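Long-range contacts in betaine aldehyde dehydrogenase (Staphylococcus aureus subsp. aureus COL, PDB 4QTO), which catalyses the NAD-dependent oxidation of betaine aldehyde to glycine betaine: residues L28-R34 with I61-S65; P285-D290 with I319-I325. All coordinates share one frame; numbering follows the deposited sequence.

Contact 1: residues L28-R34 with I61-S65; sequences LKHLSQR and IFTVS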
ATOM      1  N   LEU A  28      11.464  -0.154  44.478  1.00 30.67           N
ATOM      2  CA  LEU A  28      11.333  -1.574  44.698  1.00 27.07           C
ATOM      3  C   LEU A  28      10.404  -1.923  45.839  1.00 28.25           C
ATOM      4  O   LEU A  28       9.805  -2.986  45.804  1.00 30.96           O
ATOM      5  CB  LEU A  28      12.687  -2.261  44.866  1.00 26.58           C
ATOM      6  CG  LEU A  28      13.544  -2.296  43.594  1.00 27.34           C
ATOM      7  CD1 LEU A  28      14.891  -2.929  43.887  1.00 31.92           C
ATOM      8  CD2 LEU A  28      12.842  -3.062  42.495  1.00 26.79           C
ATOM      9  N   LYS A  29      10.214  -1.014  46.795  1.00 28.16           N
ATOM     10  CA  LYS A  29       9.338  -1.327  47.915  1.00 30.91           C
ATOM     11  C   LYS A  29       7.880  -1.513  47.487  1.00 28.20           C
ATOM     12  O   LYS A  29       7.118  -2.122  48.215  1.00 27.83           O
ATOM     13  CB  LYS A  29       9.491  -0.343  49.086  1.00 37.82           C
ATOM     14  CG  LYS A  29       8.999   1.080  48.875  1.00 48.48           C
ATOM     15  CD  LYS A  29       9.302   1.932  50.118  1.00 55.84           C
ATOM     16  CE  LYS A  29       8.692   3.338  50.129  1.00 63.73           C
ATOM     17  NZ  LYS A  29       9.192   4.234  49.045  1.00 63.08           N
ATOM     18  N   HIS A  30       7.495  -1.005  46.317  1.00 23.62           N
ATOM     19  CA  HIS A  30       6.119  -1.162  45.844  1.00 23.65           C
ATOM     20  C   HIS A  30       5.964  -2.064  44.629  1.00 21.18           C
ATOM     21  O   HIS A  30       4.852  -2.303  44.190  1.00 22.35           O
ATOM     22  CB  HIS A  30       5.522   0.199  45.505  1.00 28.35           C
ATOM     23  CG  HIS A  30       5.531   1.154  46.655  1.00 33.36           C
ATOM     24  ND1 HIS A  30       4.646   1.055  47.705  1.00 37.88           N
ATOM     25  CD2 HIS A  30       6.319   2.221  46.925  1.00 38.65           C
ATOM     26  CE1 HIS A  30       4.890   2.016  48.578  1.00 40.88           C
ATOM     27  NE2 HIS A  30       5.905   2.734  48.130  1.00 40.90           N
ATOM     28  N   LEU A  31       7.059  -2.558  44.096  1.00 17.18           N
ATOM     29  CA  LEU A  31       7.012  -3.388  42.884  1.00 15.98           C
ATOM     30  C   LEU A  31       6.561  -4.824  43.178  1.00 15.03           C
ATOM     31  O   LEU A  31       6.954  -5.429  44.197  1.00 14.59           O
ATOM     32  CB  LEU A  31       8.380  -3.419  42.235  1.00 15.04           C
ATOM     33  CG  LEU A  31       8.481  -4.083  40.861  1.00 14.43           C
ATOM     34  CD1 LEU A  31       7.698  -3.275  39.811  1.00 15.28           C
ATOM     35  CD2 LEU A  31       9.929  -4.204  40.471  1.00 16.27           C
ATOM     36  N   SER A  32       5.710  -5.362  42.308  0.50 15.06           N
ATOM     37  CA  SER A  32       5.253  -6.739  42.454  0.50 14.10           C
ATOM     38  C   SER A  32       6.408  -7.718  42.323  0.50 13.77           C
ATOM     39  O   SER A  32       7.386  -7.457  41.625  0.50 14.47           O
ATOM     40  CB  SER A  32       4.197  -7.075  41.410  0.50 14.35           C
ATOM     41  OG  SER A  32       3.814  -8.439  41.498  0.50 14.93           O
ATOM     42  N   GLN A  33       6.285  -8.845  43.008  0.50 14.06           N
ATOM     43  CA  GLN A  33       7.288  -9.899  42.967  0.50 14.50           C
ATOM     44  C   GLN A  33       6.764 -11.118  42.224  0.50 14.61           C
ATOM     45  O   GLN A  33       7.458 -12.130  42.131  0.50 15.33           O
ATOM     46  CB  GLN A  33       7.628 -10.324  44.389  0.50 16.00           C
ATOM     47  CG  GLN A  33       8.315  -9.248  45.219  0.50 16.55           C
ATOM     48  CD  GLN A  33       8.589  -9.725  46.637  0.50 17.75           C
ATOM     49  OE1 GLN A  33       9.759  -9.861  47.074  0.50 20.43           O
ATOM     50  NE2 GLN A  33       7.522 -10.066  47.345  0.50 17.83           N
ATOM     51  N   ARG A  34       5.545 -11.013  41.708  1.00 13.29           N
ATOM     52  CA  ARG A  34       4.833 -12.140  41.134  1.00 14.39           C
ATOM     53  C   ARG A  34       4.607 -12.149  39.644  1.00 14.10           C
ATOM     54  O   ARG A  34       4.873 -11.191  38.947  1.00 13.45           O
ATOM     55  CB  ARG A  34       3.447 -12.186  41.820  1.00 15.04           C
ATOM     56  CG  ARG A  34       3.502 -12.502  43.314  1.00 17.52           C
ATOM     57  CD  ARG A  34       2.101 -12.604  43.850  1.00 20.37           C
ATOM     58  NE  ARG A  34       2.100 -13.095  45.212  1.00 24.75           N
ATOM     59  CZ  ARG A  34       1.017 -13.586  45.817  1.00 29.14           C
ATOM     60  NH1 ARG A  34       1.105 -14.037  47.064  1.00 31.34           N
ATOM     61  NH2 ARG A  34      -0.148 -13.655  45.187  1.00 28.58           N
ATOM     62  N   ILE A  61      19.158  -7.257  44.869  1.00 19.35           N
ATOM     63  CA  ILE A  61      18.302  -6.094  44.963  1.00 20.28           C
ATOM     64  C   ILE A  61      16.804  -6.436  45.041  1.00 19.70           C
ATOM     65  O   ILE A  61      16.012  -5.572  45.420  1.00 18.87           O
ATOM     66  CB  ILE A  61      18.502  -5.115  43.779  1.00 22.00           C
ATOM     67  CG1 ILE A  61      18.244  -5.818  42.419  1.00 21.60           C
ATOM     68  CG2 ILE A  61      19.872  -4.473  43.892  1.00 25.58           C
ATOM     69  CD1 ILE A  61      18.325  -4.952  41.184  1.00 22.90           C
ATOM     70  N   PHE A  62      16.419  -7.666  44.679  1.00 17.71           N
ATOM     71  CA  PHE A  62      14.996  -8.030  44.643  1.00 16.80           C
ATOM     72  C   PHE A  62      14.873  -9.535  44.527  1.00 16.75           C
ATOM     73  O   PHE A  62      15.806 -10.213  44.108  1.00 16.51           O
ATOM     74  CB  PHE A  62      14.338  -7.367  43.429  1.00 16.46           C
ATOM     75  CG  PHE A  62      12.851  -7.115  43.562  1.00 16.66           C
ATOM     76  CD1 PHE A  62      12.359  -6.276  44.551  1.00 19.19           C
ATOM     77  CD2 PHE A  62      11.955  -7.627  42.635  1.00 17.10           C
ATOM     78  CE1 PHE A  62      10.987  -6.003  44.647  1.00 20.63           C
ATOM     79  CE2 PHE A  62      10.606  -7.363  42.732  1.00 17.28           C
ATOM     80  CZ  PHE A  62      10.124  -6.539  43.711  1.00 18.27           C
ATOM     81  N   THR A  63      13.709 -10.052  44.905  1.00 16.12           N
ATOM     82  CA  THR A  63      13.447 -11.485  44.802  1.00 15.69           C
ATOM     83  C   THR A  63      12.087 -11.646  44.128  1.00 15.04           C
ATOM     84  O   THR A  63      11.099 -11.044  44.570  1.00 14.67           O
ATOM     85  CB  THR A  63      13.447 -12.163  46.173  1.00 17.26           C
ATOM     86  OG1 THR A  63      14.749 -12.018  46.762  1.00 18.54           O
ATOM     87  CG2 THR A  63      13.121 -13.656  46.033  1.00 17.08           C
ATOM     88  N   VAL A  64      12.039 -12.461  43.075  1.00 13.48           N
ATOM     89  CA  VAL A  64      10.812 -12.671  42.329  1.00 14.09           C
ATOM     90  C   VAL A  64      10.445 -14.159  42.226  1.00 13.91           C
ATOM     91  O   VAL A  64      11.281 -15.052  42.441  1.00 14.00           O
ATOM     92  CB  VAL A  64      10.916 -12.099  40.888  1.00 14.63           C
ATOM     93  CG1 VAL A  64      11.211 -10.605  40.937  1.00 14.82           C
ATOM     94  CG2 VAL A  64      11.984 -12.839  40.104  1.00 14.37           C
ATOM     95  N   SER A  65       9.184 -14.411  41.895  1.00 13.25           N
ATOM     96  CA  SER A  65       8.733 -15.779  41.656  1.00 13.95           C
ATOM     97  C   SER A  65       9.489 -16.409  40.497  1.00 14.02           C
ATOM     98  O   SER A  65       9.842 -15.732  39.525  1.00 13.32           O
ATOM     99  CB  SER A  65       7.264 -15.813  41.287  1.00 14.68           C
ATOM    100  OG  SER A  65       6.474 -15.364  42.367  1.00 16.38           O
TER

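Contact 2: residues P285-D290 with I319-I325; sequences PNIIFD and ILVQNSI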
ATOM      1  N   PRO A 285      29.217  -4.881  10.832  1.00  9.15           N
ATOM      2  CA  PRO A 285      30.351  -4.138  10.316  1.00  9.10           C
ATOM      3  C   PRO A 285      30.223  -2.627  10.424  1.00  9.79           C
ATOM      4  O   PRO A 285      29.151  -2.079  10.183  1.00 10.48           O
ATOM      5  CB  PRO A 285      30.393  -4.575   8.863  1.00  9.43           C
ATOM      6  CG  PRO A 285      28.966  -4.798   8.499  1.00  9.33           C
ATOM      7  CD  PRO A 285      28.351  -5.375   9.742  1.00  9.29           C
ATOM      8  N   ASN A 286      31.349  -1.961  10.691  1.00  8.78           N
ATOM      9  CA  ASN A 286      31.427  -0.492  10.705  1.00  8.82           C
ATOM     10  C   ASN A 286      32.521  -0.197   9.685  1.00  9.46           C
ATOM     11  O   ASN A 286      33.718  -0.389   9.964  1.00  8.36           O
ATOM     12  CB  ASN A 286      31.761  -0.014  12.096  1.00  9.69           C
ATOM     13  CG  ASN A 286      31.726   1.483  12.209  1.00 11.64           C
ATOM     14  OD1 ASN A 286      31.600   2.180  11.192  1.00 12.07           O
ATOM     15  ND2 ASN A 286      31.834   1.993  13.426  1.00 12.48           N
ATOM     16  N   ILE A 287      32.131   0.191   8.475  1.00  8.52           N
ATOM     17  CA  ILE A 287      33.041   0.349   7.358  1.00  9.28           C
ATOM     18  C   ILE A 287      33.458   1.820   7.220  1.00  9.22           C
ATOM     19  O   ILE A 287      32.618   2.690   6.976  1.00  9.94           O
ATOM     20  CB  ILE A 287      32.358  -0.112   6.057  1.00  9.76           C
ATOM     21  CG1 ILE A 287      31.921  -1.576   6.175  1.00 10.96           C
ATOM     22  CG2 ILE A 287      33.258   0.079   4.862  1.00 11.00           C
ATOM     23  CD1 ILE A 287      31.039  -2.050   5.049  1.00 11.87           C
ATOM     24  N   ILE A 288      34.754   2.061   7.330  1.00  9.13           N
ATOM     25  CA  ILE A 288      35.298   3.417   7.315  1.00  9.28           C
ATOM     26  C   ILE A 288      36.255   3.606   6.149  1.00  9.27           C
ATOM     27  O   ILE A 288      37.328   2.996   6.093  1.00  9.74           O
ATOM     28  CB  ILE A 288      35.986   3.691   8.652  1.00  9.90           C
ATOM     29  CG1 ILE A 288      35.032   3.445   9.839  1.00 11.00           C
ATOM     30  CG2 ILE A 288      36.576   5.094   8.674  1.00 10.04           C
ATOM     31  CD1 ILE A 288      35.729   3.462  11.172  1.00 11.19           C
ATOM     32  N   PHE A 289      35.850   4.424   5.194  1.00  9.25           N
ATOM     33  CA  PHE A 289      36.684   4.745   4.033  1.00  9.79           C
ATOM     34  C   PHE A 289      37.663   5.861   4.322  1.00 10.81           C
ATOM     35  O   PHE A 289      37.476   6.648   5.268  1.00 11.11           O
ATOM     36  CB  PHE A 289      35.804   5.128   2.858  1.00 10.13           C
ATOM     37  CG  PHE A 289      35.147   3.954   2.185  1.00 10.61           C
ATOM     38  CD1 PHE A 289      35.819   3.277   1.177  1.00 10.98           C
ATOM     39  CD2 PHE A 289      33.905   3.507   2.567  1.00 10.35           C
ATOM     40  CE1 PHE A 289      35.251   2.187   0.558  1.00 11.19           C
ATOM     41  CE2 PHE A 289      33.315   2.417   1.941  1.00 10.90           C
ATOM     42  CZ  PHE A 289      34.002   1.751   0.920  1.00 10.59           C
ATOM     43  N   ASP A 290      38.701   5.971   3.480  1.00 11.78           N
ATOM     44  CA  ASP A 290      39.715   7.008   3.672  1.00 13.42           C
ATOM     45  C   ASP A 290      39.188   8.420   3.431  1.00 13.48           C
ATOM     46  O   ASP A 290      39.857   9.378   3.786  1.00 14.88           O
ATOM     47  CB  ASP A 290      41.049   6.685   2.973  1.00 15.22           C
ATOM     48  CG  ASP A 290      41.000   6.689   1.490  1.00 19.36           C
ATOM     49  OD1 ASP A 290      40.081   7.308   0.893  1.00 18.66           O
ATOM     50  OD2 ASP A 290      41.950   6.087   0.895  1.00 19.83           O
ATOM     51  N   ILE A 319      35.085  -3.619  12.969  1.00 10.69           N
ATOM     52  CA  ILE A 319      35.479  -2.399  12.257  1.00 10.08           C
ATOM     53  C   ILE A 319      36.298  -2.801  11.040  1.00 10.94           C
ATOM     54  O   ILE A 319      37.236  -3.615  11.130  1.00 10.90           O
ATOM     55  CB  ILE A 319      36.254  -1.427  13.134  1.00 10.82           C
ATOM     56  CG1 ILE A 319      35.386  -0.961  14.318  1.00 11.38           C
ATOM     57  CG2 ILE A 319      36.756  -0.254  12.288  1.00 11.81           C
ATOM     58  CD1 ILE A 319      36.120  -0.273  15.422  1.00 12.64           C
ATOM     59  N   LEU A 320      35.921  -2.271   9.886  1.00 10.36           N
ATOM     60  CA  LEU A 320      36.600  -2.495   8.610  1.00 10.60           C
ATOM     61  C   LEU A 320      37.060  -1.122   8.161  1.00 10.50           C
ATOM     62  O   LEU A 320      36.240  -0.252   7.875  1.00 10.65           O
ATOM     63  CB  LEU A 320      35.680  -3.117   7.580  1.00 11.75           C
ATOM     64  CG  LEU A 320      35.238  -4.528   7.867  1.00 14.70           C
ATOM     65  CD1 LEU A 320      34.056  -4.990   7.060  1.00 15.77           C
ATOM     66  CD2 LEU A 320      36.405  -5.435   7.612  1.00 19.43           C
ATOM     67  N   VAL A 321      38.378  -0.897   8.134  1.00 10.01           N
ATOM     68  CA  VAL A 321      38.922   0.442   7.844  1.00  9.95           C
ATOM     69  C   VAL A 321      39.856   0.372   6.640  1.00  9.97           C
ATOM     70  O   VAL A 321      40.639  -0.584   6.463  1.00 10.23           O
ATOM     71  CB  VAL A 321      39.627   1.049   9.088  1.00 10.24           C
ATOM     72  CG1 VAL A 321      40.786   0.193   9.550  1.00 11.64           C
ATOM     73  CG2 VAL A 321      40.089   2.474   8.806  1.00 10.99           C
ATOM     74  N   GLN A 322      39.767   1.356   5.774  1.00  9.49           N
ATOM     75  CA  GLN A 322      40.573   1.340   4.570  1.00 10.12           C
ATOM     76  C   GLN A 322      42.072   1.306   4.923  1.00 10.61           C
ATOM     77  O   GLN A 322      42.499   2.038   5.801  1.00 10.18           O
ATOM     78  CB  GLN A 322      40.171   2.497   3.632  1.00 11.14           C
ATOM     79  CG  GLN A 322      40.689   2.295   2.233  1.00 12.16           C
ATOM     80  CD  GLN A 322      39.858   3.034   1.196  1.00 14.16           C
ATOM     81  OE1 GLN A 322      39.182   4.035   1.469  1.00 11.49           O
ATOM     82  NE2 GLN A 322      39.843   2.489  -0.013  1.00 18.71           N
ATOM     83  N   ASN A 323      42.835   0.449   4.221  1.00 11.18           N
ATOM     84  CA  ASN A 323      44.242   0.269   4.532  1.00 11.61           C
ATOM     85  C   ASN A 323      45.023   1.556   4.620  1.00 12.02           C
ATOM     86  O   ASN A 323      45.924   1.699   5.477  1.00 12.20           O
ATOM     87  CB  ASN A 323      44.918  -0.673   3.525  1.00 13.41           C
ATOM     88  CG  ASN A 323      44.511  -2.122   3.719  1.00 14.28           C
ATOM     89  OD1 ASN A 323      44.270  -2.573   4.850  1.00 16.60           O
ATOM     90  ND2 ASN A 323      44.463  -2.870   2.624  1.00 16.75           N
ATOM     91  N   SER A 324      44.717   2.491   3.733  1.00 11.27           N
ATOM     92  CA  SER A 324      45.408   3.764   3.696  1.00 11.45           C
ATOM     93  C   SER A 324      45.367   4.580   4.980  1.00 11.25           C
ATOM     94  O   SER A 324      46.290   5.364   5.252  1.00 10.97           O
ATOM     95  CB  SER A 324      44.862   4.592   2.515  1.00 12.36           C
ATOM     96  OG  SER A 324      43.457   4.710   2.633  1.00 12.51           O
ATOM     97  N   ILE A 325      44.295   4.430   5.763  1.00 10.48           N
ATOM     98  CA  ILE A 325      44.147   5.140   7.033  1.00 10.74           C
ATOM     99  C   ILE A 325      44.093   4.222   8.251  1.00 11.45           C
ATOM    100  O   ILE A 325      43.803   4.687   9.355  1.00 11.46           O
ATOM    101  CB  ILE A 325      42.934   6.081   7.051  1.00 10.43           C
ATOM    102  CG1 ILE A 325      41.597   5.363   6.817  1.00 10.49           C
ATOM    103  CG2 ILE A 325      43.137   7.199   6.034  1.00 10.72           C
ATOM    104  CD1 ILE A 325      40.383   6.083   7.380  1.00 10.29           C
TER
HETATM  105  O   HOH W   1      38.055   6.156  -0.146  1.00 27.27           O

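Contact 1: residues L28-R34 with I61-S65
From strand 59-65, which forms a two-stranded antiparallel hairpin with 49-54, Phe62 pushes its ring into the bend of the N-terminal loop 28-34; Ile61 and Phe62 both pair with Ile52, a classic beta bulge. The apolar contacts centre on this ring. Leu28 lays CD2 over one face, 4.2 Å from the centroid of the Phe62 ring in a CH-pi contact, displaced toward the rim on the CD1 side. Leu31 crosses the ring roughly at a right angle, with its CB 3.9 Å from CZ of Phe62. Its CG stands anti to the backbone N (chi1 -172°), which brings CD2 against the same end of the ring. The aliphatic CG of Gln33 lies 3.6 Å from Phe62 CZ. Branched leucine methyls fit round a flat aromatic, and Leu211 and Ile214 of helix 211-223 add to the apolar surroundings.

Polar contacts follow the rim and the far end. The carbonyl oxygens of Leu31 and Ser32 lie in the plane of the Phe62 ring at its edge, where the C-H groups carry slight positive charge; Ser32 O is buried without a hydrogen-bond partner. Ser32 OG accepts from Arg34 N in an ST turn, a role fitted to a short hydroxyl side chain. Just beyond, the backbones join: Ser65 N donates to Gln33 O over 2.9 Å, nearly straight at 164°, and Val64 CA approaches Gln33 O to 3.4 Å.

Contact 2: residues P285-D290 with I319-I325
Strands 285-288 and 319-322 run parallel, 12° between their directions and 4.6 Å between their axes, as neighbours inside a seven-stranded mixed sheet; helix 294-306 lies in the connection between them, a beta-alpha-beta crossover. Asn286, Ile287 and Ile288 pair with Ile319, Leu320 and Val321. The bonds alternate in parallel fashion: Leu320 N donates to Asn286 O, Ile288 N to Leu320 O at 2.8 Å, and Gln322 N to Ile288 O at 3.0 Å.

Beta-branched and leucine side chains suit a buried sheet covered on both faces. On one face Ile287 and Leu320 run alongside each other, CG1 of Ile287 against CD1 of Leu320, which also meets Pro285 CB; Ala431 and Ala435 of helix 428-436 are small enough to let that helix come close. On the other face Ile288 CD1 crosses to Ile319 CG2 at 4.0 Å, and Phe329 of helix 323-337 covers both isoleucines. Ile325 holds CD1 against Ile288 CG2 and its other branch, CG2, 3.7 Å from Asp290 CB.

Where the strands end, polar groups take over. With CG anti to the backbone N (chi1 -164°) and the chain extended beyond it, Gln322 reaches far enough for OE1 to accept from Asp290 N at 2.8 Å, in the carbonyl plane on a lone pair, while NE2 donates to Glu426 O. The same OE1 sits at the edge of the Phe289 ring, whose plane is 79° from the amide. A water donates to both Gln322 OE1 and Asp290 OD1, and Ser324 OG donates to the anti lone pair of Asp290 OD2 at 2.7 Å.

In the fold
From the N terminus, contact 1 comes first: the chain leaves 28-34, runs through strands 35-37, 40-42 and 49-54, and returns on 59-65, closing a loop without helix that lays the N-terminal segment on the hairpin, near helices 111-122 and 211-223. The chain then lays down most of the mixed sheet containing strands 162-177 and 252-256; strands 487-488 and 501-509 join it after contact 2. The loop closed by contact 2 carries Cys313, modified by a hydroxyethylthio group, and ties two neighbouring strands to the start of helix 323-337. The loops are in series, neither nested nor crossing. The centres of contacts 1 and 2 lie about 47 Å apart, on opposite sides of the chain's centre.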